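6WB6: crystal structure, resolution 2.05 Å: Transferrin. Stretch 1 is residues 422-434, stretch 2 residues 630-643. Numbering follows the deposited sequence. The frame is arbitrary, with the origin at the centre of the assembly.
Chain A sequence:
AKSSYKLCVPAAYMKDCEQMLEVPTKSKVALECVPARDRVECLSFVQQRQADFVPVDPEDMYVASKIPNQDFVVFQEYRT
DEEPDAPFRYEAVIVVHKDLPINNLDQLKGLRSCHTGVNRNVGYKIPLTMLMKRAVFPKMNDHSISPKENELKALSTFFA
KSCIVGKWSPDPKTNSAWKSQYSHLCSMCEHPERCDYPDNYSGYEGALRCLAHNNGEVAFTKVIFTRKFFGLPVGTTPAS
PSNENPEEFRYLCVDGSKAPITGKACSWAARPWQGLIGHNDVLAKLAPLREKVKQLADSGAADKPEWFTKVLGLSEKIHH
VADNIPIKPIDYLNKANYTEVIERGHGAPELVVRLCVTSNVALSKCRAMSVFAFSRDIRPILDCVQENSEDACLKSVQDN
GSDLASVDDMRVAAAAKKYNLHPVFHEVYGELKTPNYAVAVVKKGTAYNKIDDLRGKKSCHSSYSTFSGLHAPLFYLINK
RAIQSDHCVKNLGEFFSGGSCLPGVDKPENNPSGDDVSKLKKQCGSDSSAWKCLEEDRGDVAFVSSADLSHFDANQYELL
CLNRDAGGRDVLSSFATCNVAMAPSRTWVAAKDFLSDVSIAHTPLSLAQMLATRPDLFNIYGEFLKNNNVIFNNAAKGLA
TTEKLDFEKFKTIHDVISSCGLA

Stretch 1, residues 422-434: HPVFHEVYGELKT
Stretch 2, residues 630-643: VIFNNAAKGLATTE

Two segments far apart in sequence can be joined by a short antiparallel ladder whose ends are secured by side chains that reach past the backbone, and this transferrin pair illustrates the principle. A strand that begins at His422 runs against one that ends at Thr641, their N-to-C directions 148° apart and their axes approaching to 4.4 Å; together the stretches bury 880 Å².

The register is set by His426 opposite Ala640, a hydrogen-bonded pair with CA atoms 5.5 Å apart: His426 N donates to Ala640 O at 2.7 Å, and Ala640 N returns a bond to His426 O at 3.0 Å. Extended phi/psi values of -139/166 and -135/146 suit this exchange. The adjacent non-hydrogen-bonded pairs are Phe425 with Thr641, pinched to 3.7 Å between CA atoms, and Glu427 with Leu639, at 4.8 Å. Beyond them, Thr642 N donates to Val424 O (3.1 Å) and Val428 N to Gly638 O (3.0 Å). Val428 O accepts from Lys637 N at 2.8 Å; its bond from Gly638 N, at 3.5 Å, is weak.

Glu427, the most extensively covered residue, anchors one end. Its side chain (chi1 m, chi2 t, chi3 -13°) leaves the sheet on the face shared with Leu639, and its end comes nearer to the other stretch. There the carboxylate meets Asn633 (chi1 m) twice: Asn633 ND2 donates to Glu427 OE1 at 2.9 Å and Asn633 N to Glu427 OE2 at 2.8 Å, so each oxygen has its own donor. Tyr429 OH adds a very short bond to Glu427 OE1, 2.5 Å. Asn633 begins a type I turn ending at Ala636, while Tyr429 (chi1 m) lays CD1 4.2 Å from Ala635 CB.

Thr642 (chi1 m) closes the other end. Besides its backbone bond, its OG1 lies 3.1 Å from His426 ND1 in a hydrogen bond near the plane of the imidazole; either atom could be the donor. His426 adopts chi1 p with chi2 -100°, placing Ala640 O over one ring face. Pro423 CB packs 3.7 Å from Thr642 OG1.

Lys637, at phi/psi -112/2, is covered nearly as extensively: its chi1-chi3 are all m, and its CG sits 3.2 Å from Gly430 O, where a type I turn to Lys433 begins. Next to it, Gly638 is nearly flat (169/-179); a CB here would crowd Val428 CG2 at 3.2 Å. Val428 (chi1 m) sets CG1 4.1 Å from Ala640 CB, while Phe425 (chi1 p) brings CE2 to 4.1 Å from Leu639 CD1.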

# COMPACT_ATOMS: atom_id res chain seq x y z
N HIS A 422 11.50 -16.98 -8.74
CA HIS A 422 11.09 -17.29 -7.39
C HIS A 422 10.09 -16.25 -6.90
O HIS A 422 10.16 -15.08 -7.30
CB HIS A 422 12.32 -17.33 -6.46
CG HIS A 422 12.89 -15.98 -6.17
ND1 HIS A 422 13.81 -15.36 -6.99
CD2 HIS A 422 12.68 -15.13 -5.13
CE1 HIS A 422 14.15 -14.19 -6.48
NE2 HIS A 422 13.48 -14.02 -5.35
N PRO A 423 9.17 -16.63 -6.03
CA PRO A 423 8.13 -15.68 -5.61
C PRO A 423 8.69 -14.62 -4.70
O PRO A 423 9.55 -14.90 -3.87
CB PRO A 423 7.10 -16.55 -4.89
CG PRO A 423 7.83 -17.76 -4.48
CD PRO A 423 9.00 -17.95 -5.42
N VAL A 424 8.20 -13.39 -4.86
CA VAL A 424 8.63 -12.26 -4.04
C VAL A 424 7.52 -11.81 -3.10
O VAL A 424 7.77 -11.53 -1.92
CB VAL A 424 9.11 -11.08 -4.92
CG1 VAL A 424 9.39 -9.82 -4.06
CG2 VAL A 424 10.34 -11.47 -5.70
N PHE A 425 6.30 -11.69 -3.62
CA PHE A 425 5.14 -11.35 -2.80
C PHE A 425 3.91 -11.88 -3.50
O PHE A 425 3.93 -12.16 -4.71
CB PHE A 425 5.04 -9.85 -2.56
CG PHE A 425 4.87 -9.05 -3.82
CD1 PHE A 425 5.97 -8.58 -4.52
CD2 PHE A 425 3.60 -8.78 -4.32
CE1 PHE A 425 5.81 -7.86 -5.68
CE2 PHE A 425 3.45 -8.06 -5.48
CZ PHE A 425 4.55 -7.60 -6.16
N HIS A 426 2.84 -12.03 -2.72
CA HIS A 426 1.61 -12.65 -3.17
C HIS A 426 0.43 -11.86 -2.62
O HIS A 426 0.58 -11.02 -1.72
CB HIS A 426 1.54 -14.10 -2.69
CG HIS A 426 1.60 -14.23 -1.21
ND1 HIS A 426 2.75 -14.56 -0.53
CD2 HIS A 426 0.65 -14.02 -0.26
CE1 HIS A 426 2.50 -14.59 0.76
NE2 HIS A 426 1.23 -14.26 0.95
N GLU A 427 -0.75 -12.15 -3.18
CA GLU A 427 -2.00 -11.57 -2.73
C GLU A 427 -2.48 -12.21 -1.45
O GLU A 427 -2.27 -13.40 -1.20
CB GLU A 427 -3.09 -11.71 -3.80
CG GLU A 427 -2.90 -10.76 -4.95
CD GLU A 427 -4.01 -10.78 -5.98
OE1 GLU A 427 -4.86 -11.69 -5.97
OE2 GLU A 427 -3.99 -9.88 -6.82
N VAL A 428 -3.07 -11.39 -0.59
CA VAL A 428 -3.80 -11.90 0.55
C VAL A 428 -5.24 -11.43 0.45
O VAL A 428 -5.56 -10.44 -0.20
CB VAL A 428 -3.17 -11.47 1.89
CG1 VAL A 428 -1.84 -12.15 2.07
CG2 VAL A 428 -3.05 -9.97 1.99
N TYR A 429 -6.12 -12.16 1.13
CA TYR A 429 -7.55 -12.01 0.94
C TYR A 429 -8.27 -11.97 2.28
O TYR A 429 -7.69 -12.21 3.34
CB TYR A 429 -8.09 -13.13 0.07
CG TYR A 429 -7.32 -13.32 -1.20
CD1 TYR A 429 -7.44 -12.42 -2.24
CD2 TYR A 429 -6.48 -14.41 -1.36
CE1 TYR A 429 -6.74 -12.59 -3.42
CE2 TYR A 429 -5.77 -14.59 -2.55
CZ TYR A 429 -5.92 -13.67 -3.56
OH TYR A 429 -5.24 -13.80 -4.75
N GLY A 430 -9.55 -11.63 2.22
CA GLY A 430 -10.38 -11.61 3.41
C GLY A 430 -10.08 -10.46 4.35
O GLY A 430 -9.15 -9.67 4.14
N GLU A 431 -10.90 -10.35 5.41
CA GLU A 431 -10.66 -9.36 6.45
C GLU A 431 -9.42 -9.69 7.28
O GLU A 431 -8.82 -8.78 7.85
CB GLU A 431 -11.89 -9.28 7.36
N LEU A 432 -9.02 -10.95 7.31
CA LEU A 432 -7.81 -11.40 7.99
C LEU A 432 -6.55 -11.26 7.14
O LEU A 432 -5.47 -11.60 7.62
CB LEU A 432 -7.99 -12.86 8.42
CG LEU A 432 -9.20 -13.08 9.35
CD1 LEU A 432 -10.07 -14.23 8.87
CD2 LEU A 432 -8.72 -13.33 10.77
N LYS A 433 -6.67 -10.77 5.90
CA LYS A 433 -5.52 -10.54 5.02
C LYS A 433 -4.59 -11.75 5.04
O LYS A 433 -3.53 -11.75 5.66
CB LYS A 433 -4.81 -9.25 5.42
CG LYS A 433 -5.79 -8.08 5.62
CD LYS A 433 -5.19 -6.71 5.35
CE LYS A 433 -6.32 -5.66 5.36
NZ LYS A 433 -5.86 -4.27 4.98
N THR A 434 -5.01 -12.79 4.34
CA THR A 434 -4.50 -14.15 4.44
C THR A 434 -4.62 -14.78 3.06
O THR A 434 -5.61 -14.52 2.38
CB THR A 434 -5.36 -14.88 5.46
OG1 THR A 434 -4.88 -14.63 6.79
CG2 THR A 434 -5.42 -16.31 5.20
N VAL A 630 -7.45 -6.69 -13.07
CA VAL A 630 -6.33 -6.18 -13.83
C VAL A 630 -5.14 -6.03 -12.88
O VAL A 630 -5.22 -5.27 -11.90
CB VAL A 630 -6.67 -4.84 -14.50
CG1 VAL A 630 -5.57 -4.45 -15.43
CG2 VAL A 630 -8.01 -4.95 -15.25
N ILE A 631 -4.04 -6.73 -13.17
CA ILE A 631 -2.82 -6.76 -12.35
C ILE A 631 -3.08 -7.45 -11.03
O ILE A 631 -2.40 -8.41 -10.68
CB ILE A 631 -2.23 -5.36 -12.11
CG1 ILE A 631 -1.84 -4.73 -13.44
CG2 ILE A 631 -0.98 -5.49 -11.22
CD1 ILE A 631 -1.20 -3.39 -13.36
N PHE A 632 -4.05 -6.95 -10.26
CA PHE A 632 -4.44 -7.57 -9.01
C PHE A 632 -5.86 -8.08 -9.14
O PHE A 632 -6.67 -7.52 -9.89
CB PHE A 632 -4.34 -6.59 -7.81
CG PHE A 632 -2.99 -5.87 -7.72
CD1 PHE A 632 -1.88 -6.51 -7.21
CD2 PHE A 632 -2.86 -4.57 -8.15
CE1 PHE A 632 -0.65 -5.89 -7.16
CE2 PHE A 632 -1.64 -3.92 -8.09
CZ PHE A 632 -0.52 -4.58 -7.58
N ASN A 633 -6.18 -9.13 -8.40
CA ASN A 633 -7.58 -9.53 -8.34
C ASN A 633 -8.35 -8.55 -7.48
O ASN A 633 -7.85 -8.08 -6.46
CB ASN A 633 -7.71 -10.93 -7.78
CG ASN A 633 -7.21 -11.96 -8.74
OD1 ASN A 633 -7.76 -12.10 -9.82
ND2 ASN A 633 -6.13 -12.66 -8.38
N ASN A 634 -9.56 -8.22 -7.92
CA ASN A 634 -10.43 -7.33 -7.15
C ASN A 634 -10.61 -7.81 -5.72
O ASN A 634 -10.84 -7.01 -4.83
CB ASN A 634 -11.80 -7.18 -7.82
CG ASN A 634 -11.77 -6.35 -9.11
OD1 ASN A 634 -10.78 -6.34 -9.85
ND2 ASN A 634 -12.88 -5.66 -9.38
N ALA A 635 -10.48 -9.12 -5.48
CA ALA A 635 -10.63 -9.65 -4.13
C ALA A 635 -9.41 -9.41 -3.25
O ALA A 635 -9.50 -9.60 -2.02
CB ALA A 635 -10.92 -11.15 -4.17
N ALA A 636 -8.28 -9.02 -3.82
CA ALA A 636 -7.09 -8.83 -3.01
C ALA A 636 -7.34 -7.76 -1.96
O ALA A 636 -7.90 -6.70 -2.24
CB ALA A 636 -5.89 -8.44 -3.88
N LYS A 637 -6.92 -8.06 -0.74
CA LYS A 637 -7.00 -7.14 0.37
C LYS A 637 -5.63 -6.67 0.82
O LYS A 637 -5.53 -5.95 1.83
CB LYS A 637 -7.71 -7.80 1.54
CG LYS A 637 -8.99 -8.55 1.14
CD LYS A 637 -9.91 -7.70 0.29
CE LYS A 637 -10.40 -6.48 1.01
NZ LYS A 637 -11.71 -6.11 0.38
N GLY A 638 -4.58 -7.11 0.14
CA GLY A 638 -3.25 -6.68 0.48
C GLY A 638 -2.22 -7.50 -0.24
O GLY A 638 -2.53 -8.42 -1.01
N LEU A 639 -0.98 -7.17 0.05
CA LEU A 639 0.17 -7.88 -0.49
C LEU A 639 1.07 -8.25 0.66
O LEU A 639 1.22 -7.47 1.60
CB LEU A 639 0.91 -7.02 -1.49
CG LEU A 639 0.06 -6.59 -2.69
CD1 LEU A 639 0.86 -5.61 -3.50
CD2 LEU A 639 -0.39 -7.81 -3.53
N ALA A 640 1.63 -9.47 0.62
CA ALA A 640 2.65 -9.92 1.55
C ALA A 640 3.77 -10.62 0.81
O ALA A 640 3.54 -11.30 -0.19
CB ALA A 640 2.08 -10.89 2.58
N THR A 641 5.00 -10.45 1.31
CA THR A 641 6.14 -11.19 0.80
C THR A 641 5.93 -12.68 1.02
O THR A 641 5.36 -13.10 2.02
CB THR A 641 7.42 -10.74 1.50
OG1 THR A 641 7.24 -10.81 2.92
CG2 THR A 641 7.76 -9.32 1.10
N THR A 642 6.39 -13.47 0.06
CA THR A 642 6.23 -14.91 0.08
C THR A 642 7.34 -15.52 0.93
O THR A 642 8.52 -15.31 0.65
CB THR A 642 6.28 -15.46 -1.35
OG1 THR A 642 5.39 -14.71 -2.18
CG2 THR A 642 5.86 -16.91 -1.37
N GLU A 643 6.97 -16.25 1.98
CA GLU A 643 7.97 -16.96 2.77
C GLU A 643 8.65 -18.04 1.94
O GLU A 643 7.99 -18.76 1.18
CB GLU A 643 7.34 -17.58 4.02
CG GLU A 643 6.80 -16.56 5.01
CD GLU A 643 7.88 -15.56 5.45
OE1 GLU A 643 9.04 -15.99 5.69
OE2 GLU A 643 7.56 -14.35 5.54